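POP2 (Saccharomyces cerevisiae, PDB 1UOC) degrades poly(A) RNA from the 3' end in vitro and is probably a catalytic subunit of the CCR4-NOT complex, the major cytoplasmic mRNA deadenylase. Local coordinates at residues N12-L24 with G90-N103. Numbering follows the deposited sequence.
Sequences NYLFVRDVWKSNL and GNKPDNGPSTWQFN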
ATOM      1  N   ASN A  12       6.563  17.716   9.213  1.00 41.54           N
ATOM      2  CA  ASN A  12       7.572  16.776   8.736  1.00 42.57           C
ATOM      3  C   ASN A  12       7.061  15.361   8.434  1.00 41.64           C
ATOM      4  O   ASN A  12       7.788  14.532   7.890  1.00 42.41           O
ATOM      5  CB  ASN A  12       8.762  16.759   9.717  1.00 45.98           C
ATOM      6  CG  ASN A  12       9.079  15.371  10.264  1.00 51.73           C
ATOM      7  OD1 ASN A  12       8.411  14.890  11.185  1.00 55.25           O
ATOM      8  ND2 ASN A  12      10.110  14.725   9.701  1.00 50.82           N
ATOM      9  N   TYR A  13       5.807  15.085   8.773  1.00 40.13           N
ATOM     10  CA  TYR A  13       5.230  13.778   8.489  1.00 38.48           C
ATOM     11  C   TYR A  13       4.836  13.720   7.016  1.00 38.97           C
ATOM     12  O   TYR A  13       4.711  12.636   6.440  1.00 40.83           O
ATOM     13  CB  TYR A  13       3.965  13.529   9.319  1.00 36.65           C
ATOM     14  CG  TYR A  13       4.165  13.154  10.765  1.00 33.29           C
ATOM     15  CD1 TYR A  13       3.137  12.544  11.482  1.00 35.35           C
ATOM     16  CD2 TYR A  13       5.364  13.407  11.421  1.00 34.55           C
ATOM     17  CE1 TYR A  13       3.297  12.187  12.819  1.00 32.29           C
ATOM     18  CE2 TYR A  13       5.534  13.058  12.763  1.00 33.24           C
ATOM     19  CZ  TYR A  13       4.496  12.447  13.448  1.00 33.90           C
ATOM     20  OH  TYR A  13       4.660  12.074  14.759  1.00 34.25           O
ATOM     21  N   LEU A  14       4.637  14.887   6.409  1.00 36.80           N
ATOM     22  CA  LEU A  14       4.208  14.961   5.020  1.00 37.15           C
ATOM     23  C   LEU A  14       5.347  15.162   4.018  1.00 39.99           C
ATOM     24  O   LEU A  14       5.263  15.987   3.110  1.00 42.63           O
ATOM     25  CB  LEU A  14       3.164  16.072   4.878  1.00 35.86           C
ATOM     26  CG  LEU A  14       2.077  16.081   5.973  1.00 35.04           C
ATOM     27  CD1 LEU A  14       1.132  17.261   5.761  1.00 34.00           C
ATOM     28  CD2 LEU A  14       1.308  14.758   5.962  1.00 31.12           C
ATOM     29  N   PHE A  15       6.407  14.383   4.188  1.00 40.36           N
ATOM     30  CA  PHE A  15       7.568  14.436   3.316  1.00 38.71           C
ATOM     31  C   PHE A  15       7.768  13.036   2.742  1.00 37.58           C
ATOM     32  O   PHE A  15       7.799  12.063   3.493  1.00 36.62           O
ATOM     33  CB  PHE A  15       8.807  14.846   4.121  1.00 41.15           C
ATOM     34  CG  PHE A  15      10.096  14.652   3.379  1.00 45.42           C
ATOM     35  CD1 PHE A  15      10.428  15.480   2.310  1.00 46.41           C
ATOM     36  CD2 PHE A  15      10.959  13.613   3.717  1.00 46.02           C
ATOM     37  CE1 PHE A  15      11.605  15.271   1.577  1.00 48.54           C
ATOM     38  CE2 PHE A  15      12.141  13.391   2.992  1.00 48.08           C
ATOM     39  CZ  PHE A  15      12.463  14.223   1.918  1.00 48.89           C
ATOM     40  N   VAL A  16       7.900  12.940   1.420  1.00 35.47           N
ATOM     41  CA  VAL A  16       8.104  11.661   0.742  1.00 33.86           C
ATOM     42  C   VAL A  16       9.500  11.562   0.129  1.00 34.37           C
ATOM     43  O   VAL A  16       9.859  12.366  -0.730  1.00 34.95           O
ATOM     44  CB  VAL A  16       7.088  11.458  -0.401  1.00 34.10           C
ATOM     45  CG1 VAL A  16       7.348  10.130  -1.088  1.00 33.46           C
ATOM     46  CG2 VAL A  16       5.671  11.514   0.126  1.00 30.24           C
ATOM     47  N   ARG A  17      10.293  10.583   0.555  1.00 34.08           N
ATOM     48  CA  ARG A  17      11.626  10.434  -0.011  1.00 33.28           C
ATOM     49  C   ARG A  17      11.540   9.583  -1.263  1.00 33.51           C
ATOM     50  O   ARG A  17      11.013   8.471  -1.225  1.00 31.96           O
ATOM     51  CB  ARG A  17      12.582   9.754   0.966  1.00 34.71           C
ATOM     52  CG  ARG A  17      13.897   9.327   0.309  1.00 36.43           C
ATOM     53  CD  ARG A  17      14.970  10.399   0.428  1.00 39.64           C
ATOM     54  NE  ARG A  17      15.660  10.326   1.717  1.00 41.35           N
ATOM     55  CZ  ARG A  17      15.917  11.373   2.496  1.00 42.86           C
ATOM     56  NH1 ARG A  17      15.546  12.588   2.124  1.00 42.56           N
ATOM     57  NH2 ARG A  17      16.537  11.207   3.659  1.00 43.81           N
ATOM     58  N   ASP A  18      12.045  10.119  -2.370  1.00 33.37           N
ATOM     59  CA  ASP A  18      12.058   9.403  -3.630  1.00 35.19           C
ATOM     60  C   ASP A  18      13.230   8.441  -3.598  1.00 33.63           C
ATOM     61  O   ASP A  18      14.314   8.783  -3.109  1.00 34.35           O
ATOM     62  CB  ASP A  18      12.230  10.366  -4.803  1.00 38.48           C
ATOM     63  CG  ASP A  18      10.916  10.726  -5.454  1.00 44.88           C
ATOM     64  OD1 ASP A  18      10.261   9.827  -6.027  1.00 47.30           O
ATOM     65  OD2 ASP A  18      10.533  11.912  -5.390  1.00 51.01           O
ATOM     66  N   VAL A  19      13.003   7.234  -4.096  1.00 30.83           N
ATOM     67  CA  VAL A  19      14.048   6.229  -4.130  1.00 30.19           C
ATOM     68  C   VAL A  19      14.252   5.781  -5.575  1.00 32.49           C
ATOM     69  O   VAL A  19      13.288   5.543  -6.308  1.00 31.46           O
ATOM     70  CB  VAL A  19      13.681   5.000  -3.255  1.00 28.00           C
ATOM     71  CG1 VAL A  19      14.893   4.092  -3.090  1.00 24.92           C
ATOM     72  CG2 VAL A  19      13.176   5.457  -1.886  1.00 28.36           C
ATOM     73  N   TRP A  20      15.521   5.706  -5.971  1.00 34.08           N
ATOM     74  CA  TRP A  20      15.926   5.276  -7.300  1.00 34.77           C
ATOM     75  C   TRP A  20      16.992   4.227  -7.053  1.00 36.52           C
ATOM     76  O   TRP A  20      17.201   3.839  -5.910  1.00 37.11           O
ATOM     77  CB  TRP A  20      16.491   6.455  -8.113  1.00 33.54           C
ATOM     78  CG  TRP A  20      15.515   7.583  -8.233  1.00 30.30           C
ATOM     79  CD1 TRP A  20      15.332   8.603  -7.344  1.00 29.75           C
ATOM     80  CD2 TRP A  20      14.507   7.745  -9.239  1.00 27.72           C
ATOM     81  NE1 TRP A  20      14.273   9.385  -7.727  1.00 28.01           N
ATOM     82  CE2 TRP A  20      13.746   8.883  -8.885  1.00 28.25           C
ATOM     83  CE3 TRP A  20      14.170   7.041 -10.395  1.00 29.18           C
ATOM     84  CZ2 TRP A  20      12.670   9.333  -9.648  1.00 26.84           C
ATOM     85  CZ3 TRP A  20      13.098   7.486 -11.162  1.00 30.10           C
ATOM     86  CH2 TRP A  20      12.358   8.623 -10.782  1.00 30.64           C
ATOM     87  N   LYS A  21      17.657   3.759  -8.102  1.00 39.50           N
ATOM     88  CA  LYS A  21      18.688   2.740  -7.940  1.00 41.69           C
ATOM     89  C   LYS A  21      19.840   3.236  -7.060  1.00 42.00           C
ATOM     90  O   LYS A  21      20.433   2.464  -6.307  1.00 42.04           O
ATOM     91  CB  LYS A  21      19.224   2.310  -9.313  1.00 45.56           C
ATOM     92  CG  LYS A  21      20.188   1.122  -9.278  1.00 51.80           C
ATOM     93  CD  LYS A  21      20.626   0.711 -10.693  1.00 55.45           C
ATOM     94  CE  LYS A  21      21.661  -0.430 -10.666  1.00 57.92           C
ATOM     95  NZ  LYS A  21      21.107  -1.725 -10.150  1.00 55.86           N
ATOM     96  N   SER A  22      20.140   4.530  -7.146  1.00 42.08           N
ATOM     97  CA  SER A  22      21.231   5.122  -6.373  1.00 42.58           C
ATOM     98  C   SER A  22      21.085   5.061  -4.846  1.00 41.45           C
ATOM     99  O   SER A  22      22.065   4.811  -4.156  1.00 42.30           O
ATOM    100  CB  SER A  22      21.456   6.578  -6.798  1.00 41.35           C
ATOM    101  OG  SER A  22      20.292   7.361  -6.585  1.00 45.71           O
ATOM    102  N   ASN A  23      19.884   5.285  -4.312  1.00 38.65           N
ATOM    103  CA  ASN A  23      19.705   5.252  -2.859  1.00 37.03           C
ATOM    104  C   ASN A  23      18.842   4.102  -2.340  1.00 36.81           C
ATOM    105  O   ASN A  23      18.430   4.105  -1.183  1.00 36.90           O
ATOM    106  CB  ASN A  23      19.144   6.589  -2.369  1.00 35.31           C
ATOM    107  CG  ASN A  23      17.813   6.929  -2.999  1.00 37.15           C
ATOM    108  OD1 ASN A  23      17.497   6.454  -4.089  1.00 34.45           O
ATOM    109  ND2 ASN A  23      17.028   7.771  -2.322  1.00 33.59           N
ATOM    110  N   LEU A  24      18.599   3.106  -3.186  1.00 35.64           N
ATOM    111  CA  LEU A  24      17.796   1.947  -2.808  1.00 36.85           C
ATOM    112  C   LEU A  24      18.269   1.242  -1.528  1.00 36.48           C
ATOM    113  O   LEU A  24      17.482   1.033  -0.606  1.00 36.11           O
ATOM    114  CB  LEU A  24      17.765   0.930  -3.958  1.00 36.01           C
ATOM    115  CG  LEU A  24      16.965  -0.358  -3.719  1.00 35.79           C
ATOM    116  CD1 LEU A  24      15.529  -0.024  -3.329  1.00 33.16           C
ATOM    117  CD2 LEU A  24      16.979  -1.203  -4.979  1.00 34.70           C
ATOM    118  N   GLY A  90       0.038   6.438  14.911  1.00 36.76           N
ATOM    119  CA  GLY A  90       0.327   7.352  13.821  1.00 36.13           C
ATOM    120  C   GLY A  90       1.528   8.259  14.017  1.00 37.17           C
ATOM    121  O   GLY A  90       1.754   9.167  13.216  1.00 37.92           O
ATOM    122  N   ASN A  91       2.296   8.029  15.081  1.00 36.50           N
ATOM    123  CA  ASN A  91       3.489   8.824  15.337  1.00 35.25           C
ATOM    124  C   ASN A  91       4.553   8.396  14.342  1.00 35.65           C
ATOM    125  O   ASN A  91       4.606   7.226  13.945  1.00 32.50           O
ATOM    126  CB  ASN A  91       4.016   8.575  16.746  1.00 36.92           C
ATOM    127  CG  ASN A  91       3.020   8.953  17.813  1.00 41.41           C
ATOM    128  OD1 ASN A  91       2.933   8.290  18.848  1.00 45.41           O
ATOM    129  ND2 ASN A  91       2.271  10.032  17.582  1.00 39.22           N
ATOM    130  N   LYS A  92       5.400   9.347  13.953  1.00 35.90           N
ATOM    131  CA  LYS A  92       6.475   9.095  13.008  1.00 35.64           C
ATOM    132  C   LYS A  92       7.754   9.754  13.521  1.00 37.93           C
ATOM    133  O   LYS A  92       7.704  10.632  14.383  1.00 39.10           O
ATOM    134  CB  LYS A  92       6.097   9.665  11.640  1.00 33.55           C
ATOM    135  CG  LYS A  92       4.925   8.937  10.949  1.00 30.81           C
ATOM    136  CD  LYS A  92       4.486   9.690   9.673  1.00 28.32           C
ATOM    137  CE  LYS A  92       3.832   8.772   8.635  1.00 29.21           C
ATOM    138  NZ  LYS A  92       4.815   7.883   7.920  1.00 25.47           N
ATOM    139  N   PRO A  93       8.921   9.317  13.027  1.00 37.53           N
ATOM    140  CA  PRO A  93      10.175   9.921  13.480  1.00 40.39           C
ATOM    141  C   PRO A  93      10.213  11.415  13.169  1.00 44.20           C
ATOM    142  O   PRO A  93       9.809  11.830  12.081  1.00 45.13           O
ATOM    143  CB  PRO A  93      11.235   9.125  12.716  1.00 41.05           C
ATOM    144  CG  PRO A  93      10.485   8.573  11.525  1.00 36.45           C
ATOM    145  CD  PRO A  93       9.181   8.186  12.126  1.00 36.60           C
ATOM    146  N   ASP A  94      10.686  12.222  14.124  1.00 47.30           N
ATOM    147  CA  ASP A  94      10.748  13.675  13.943  1.00 49.38           C
ATOM    148  C   ASP A  94      11.844  14.116  12.976  1.00 48.85           C
ATOM    149  O   ASP A  94      11.810  15.223  12.440  1.00 48.12           O
ATOM    150  CB  ASP A  94      10.925  14.382  15.295  1.00 54.20           C
ATOM    151  CG  ASP A  94       9.709  14.219  16.212  1.00 57.23           C
ATOM    152  OD1 ASP A  94       8.564  14.321  15.715  1.00 59.31           O
ATOM    153  OD2 ASP A  94       9.901  14.004  17.430  1.00 57.70           O
ATOM    154  N   ASN A  95      12.812  13.241  12.752  1.00 49.03           N
ATOM    155  CA  ASN A  95      13.896  13.523  11.827  1.00 49.45           C
ATOM    156  C   ASN A  95      13.962  12.456  10.749  1.00 48.28           C
ATOM    157  O   ASN A  95      13.732  11.281  11.016  1.00 51.15           O
ATOM    158  CB  ASN A  95      15.239  13.568  12.556  1.00 52.68           C
ATOM    159  CG  ASN A  95      15.584  14.953  13.054  1.00 56.81           C
ATOM    160  OD1 ASN A  95      16.753  15.341  13.065  1.00 59.80           O
ATOM    161  ND2 ASN A  95      14.572  15.710  13.472  1.00 58.16           N
ATOM    162  N   GLY A  96      14.282  12.861   9.530  1.00 45.57           N
ATOM    163  CA  GLY A  96      14.392  11.900   8.450  1.00 41.89           C
ATOM    164  C   GLY A  96      13.058  11.499   7.853  1.00 39.98           C
ATOM    165  O   GLY A  96      11.996  11.826   8.396  1.00 38.91           O
ATOM    166  N   PRO A  97      13.091  10.772   6.725  1.00 37.15           N
ATOM    167  CA  PRO A  97      11.918  10.287   5.993  1.00 35.53           C
ATOM    168  C   PRO A  97      11.185   9.126   6.671  1.00 33.11           C
ATOM    169  O   PRO A  97      11.791   8.250   7.289  1.00 31.63           O
ATOM    170  CB  PRO A  97      12.507   9.882   4.649  1.00 36.07           C
ATOM    171  CG  PRO A  97      13.847   9.334   5.059  1.00 35.92           C
ATOM    172  CD  PRO A  97      14.329  10.397   6.024  1.00 35.09           C
ATOM    173  N   SER A  98       9.873   9.122   6.502  1.00 30.23           N
ATOM    174  CA  SER A  98       9.011   8.107   7.074  1.00 29.95           C
ATOM    175  C   SER A  98       8.102   7.542   5.956  1.00 28.17           C
ATOM    176  O   SER A  98       7.248   6.682   6.191  1.00 25.49           O
ATOM    177  CB  SER A  98       8.170   8.764   8.159  1.00 28.43           C
ATOM    178  OG  SER A  98       7.645   7.801   9.016  1.00 34.20           O
ATOM    179  N   THR A  99       8.278   8.060   4.746  1.00 28.04           N
ATOM    180  CA  THR A  99       7.499   7.614   3.597  1.00 26.55           C
ATOM    181  C   THR A  99       8.441   7.572   2.414  1.00 25.54           C
ATOM    182  O   THR A  99       9.247   8.475   2.225  1.00 25.55           O
ATOM    183  CB  THR A  99       6.329   8.574   3.288  1.00 25.04           C
ATOM    184  OG1 THR A  99       5.435   8.601   4.398  1.00 25.61           O
ATOM    185  CG2 THR A  99       5.544   8.085   2.055  1.00 23.56           C
ATOM    186  N   TRP A 100       8.330   6.522   1.616  1.00 25.73           N
ATOM    187  CA  TRP A 100       9.204   6.342   0.475  1.00 24.17           C
ATOM    188  C   TRP A 100       8.387   6.070  -0.766  1.00 27.59           C
ATOM    189  O   TRP A 100       7.302   5.485  -0.695  1.00 23.99           O
ATOM    190  CB  TRP A 100      10.119   5.136   0.716  1.00 24.85           C
ATOM    191  CG  TRP A 100      11.110   5.331   1.836  1.00 26.69           C
ATOM    192  CD1 TRP A 100      12.383   5.814   1.729  1.00 24.66           C
ATOM    193  CD2 TRP A 100      10.874   5.121   3.234  1.00 24.89           C
ATOM    194  NE1 TRP A 100      12.952   5.921   2.972  1.00 27.25           N
ATOM    195  CE2 TRP A 100      12.047   5.507   3.918  1.00 26.68           C
ATOM    196  CE3 TRP A 100       9.779   4.653   3.976  1.00 24.15           C
ATOM    197  CZ2 TRP A 100      12.161   5.438   5.312  1.00 25.28           C
ATOM    198  CZ3 TRP A 100       9.889   4.584   5.357  1.00 26.60           C
ATOM    199  CH2 TRP A 100      11.074   4.977   6.013  1.00 27.94           C
ATOM    200  N   GLN A 101       8.922   6.501  -1.903  1.00 27.68           N
ATOM    201  CA  GLN A 101       8.299   6.248  -3.184  1.00 29.26           C
ATOM    202  C   GLN A 101       9.371   5.601  -4.022  1.00 29.88           C
ATOM    203  O   GLN A 101      10.287   6.268  -4.488  1.00 29.68           O
ATOM    204  CB  GLN A 101       7.825   7.523  -3.876  1.00 29.51           C
ATOM    205  CG  GLN A 101       7.079   7.202  -5.182  1.00 30.98           C
ATOM    206  CD  GLN A 101       6.451   8.421  -5.830  1.00 28.33           C
ATOM    207  OE1 GLN A 101       7.116   9.180  -6.519  1.00 36.38           O
ATOM    208  NE2 GLN A 101       5.167   8.609  -5.606  1.00 30.75           N
ATOM    209  N   PHE A 102       9.263   4.291  -4.195  1.00 29.25           N
ATOM    210  CA  PHE A 102      10.226   3.561  -4.992  1.00 31.15           C
ATOM    211  C   PHE A 102       9.844   3.673  -6.468  1.00 33.22           C
ATOM    212  O   PHE A 102       8.708   3.403  -6.851  1.00 33.14           O
ATOM    213  CB  PHE A 102      10.257   2.094  -4.557  1.00 30.51           C
ATOM    214  CG  PHE A 102      10.641   1.894  -3.107  1.00 29.89           C
ATOM    215  CD1 PHE A 102       9.678   1.956  -2.099  1.00 28.20           C
ATOM    216  CD2 PHE A 102      11.961   1.648  -2.756  1.00 28.12           C
ATOM    217  CE1 PHE A 102      10.027   1.775  -0.762  1.00 27.05           C
ATOM    218  CE2 PHE A 102      12.325   1.465  -1.419  1.00 31.81           C
ATOM    219  CZ  PHE A 102      11.351   1.530  -0.420  1.00 28.12           C
ATOM    220  N   ASN A 103      10.800   4.081  -7.293  1.00 34.84           N
ATOM    221  CA  ASN A 103      10.561   4.238  -8.725  1.00 33.57           C
ATOM    222  C   ASN A 103      11.280   3.096  -9.451  1.00 34.55           C
ATOM    223  O   ASN A 103      12.485   2.914  -9.304  1.00 33.73           O
ATOM    224  CB  ASN A 103      11.076   5.606  -9.169  1.00 33.26           C
ATOM    225  CG  ASN A 103      10.418   6.756  -8.406  1.00 32.95           C
ATOM    226  OD1 ASN A 103      10.968   7.273  -7.429  1.00 34.91           O
ATOM    227  ND2 ASN A 103       9.232   7.151  -8.845  1.00 31.63           N
TER
HETATM  228  O   HOH W   1       5.905  10.220   6.405  1.00 20.72           O
HETATM  229  O   HOH W   2       8.519  11.284   6.029  1.00 36.49           O
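Lys92 crosses the Tyr13 ring and ends in a gripped ammonium: the three N-H groups of NZ are shared among four oxygens, Ser98 OG at 3.0 Å, a water, and, from strand 77-86, Leu85 O and Ser84 OG. The same water donates to Tyr13 O and lies 2.6 Å from Thr99 OG1, itself hydrogen-bonded to Ser84 OG, so a single bridging water links the buried ammonium to the 3-10 turn. Lys92 CB sits over the Tyr13 ring, 3.6 Å from the centroid, a CH-pi contact that a long, partly apolar residue suits well. The phenol accepts a nearly straight bond from the backbone, Lys92 N to Tyr13 OH at 2.9 Å (165°).

A second water joins Phe15 O to Ser98 N before the ladder closes. Beyond it, strand 17-19 runs parallel to 99-103, Arg17 N donating to Thr99 O and Asn103 N to Val19 O, with two further bonds between. Val19, beta-branched and apolar, touches the edge of Trp100 (CG2 to CD1, 3.7 Å) and lays CG2 over the rim of a Phe102 face. Arg17, bent at chi2 (92°) and chi3 (84°), can cover Pro97 with a face of its flat guanidinium while NE keeps a salt bridge to Glu27, which also receives Trp100 NE1. At the far end Asn103 CB rests on the six-membered ring of Trp20, 3.6 Å from its centroid.

Within this chain, strand 17-19 is an outer edge of the mixed sheet of the RNase D-like (DEDD) domain. Backbone bonds set its register, whereas the lysine's polar shell, whose oxygens probably solvate its buried charge, ties the preceding turn to the loop.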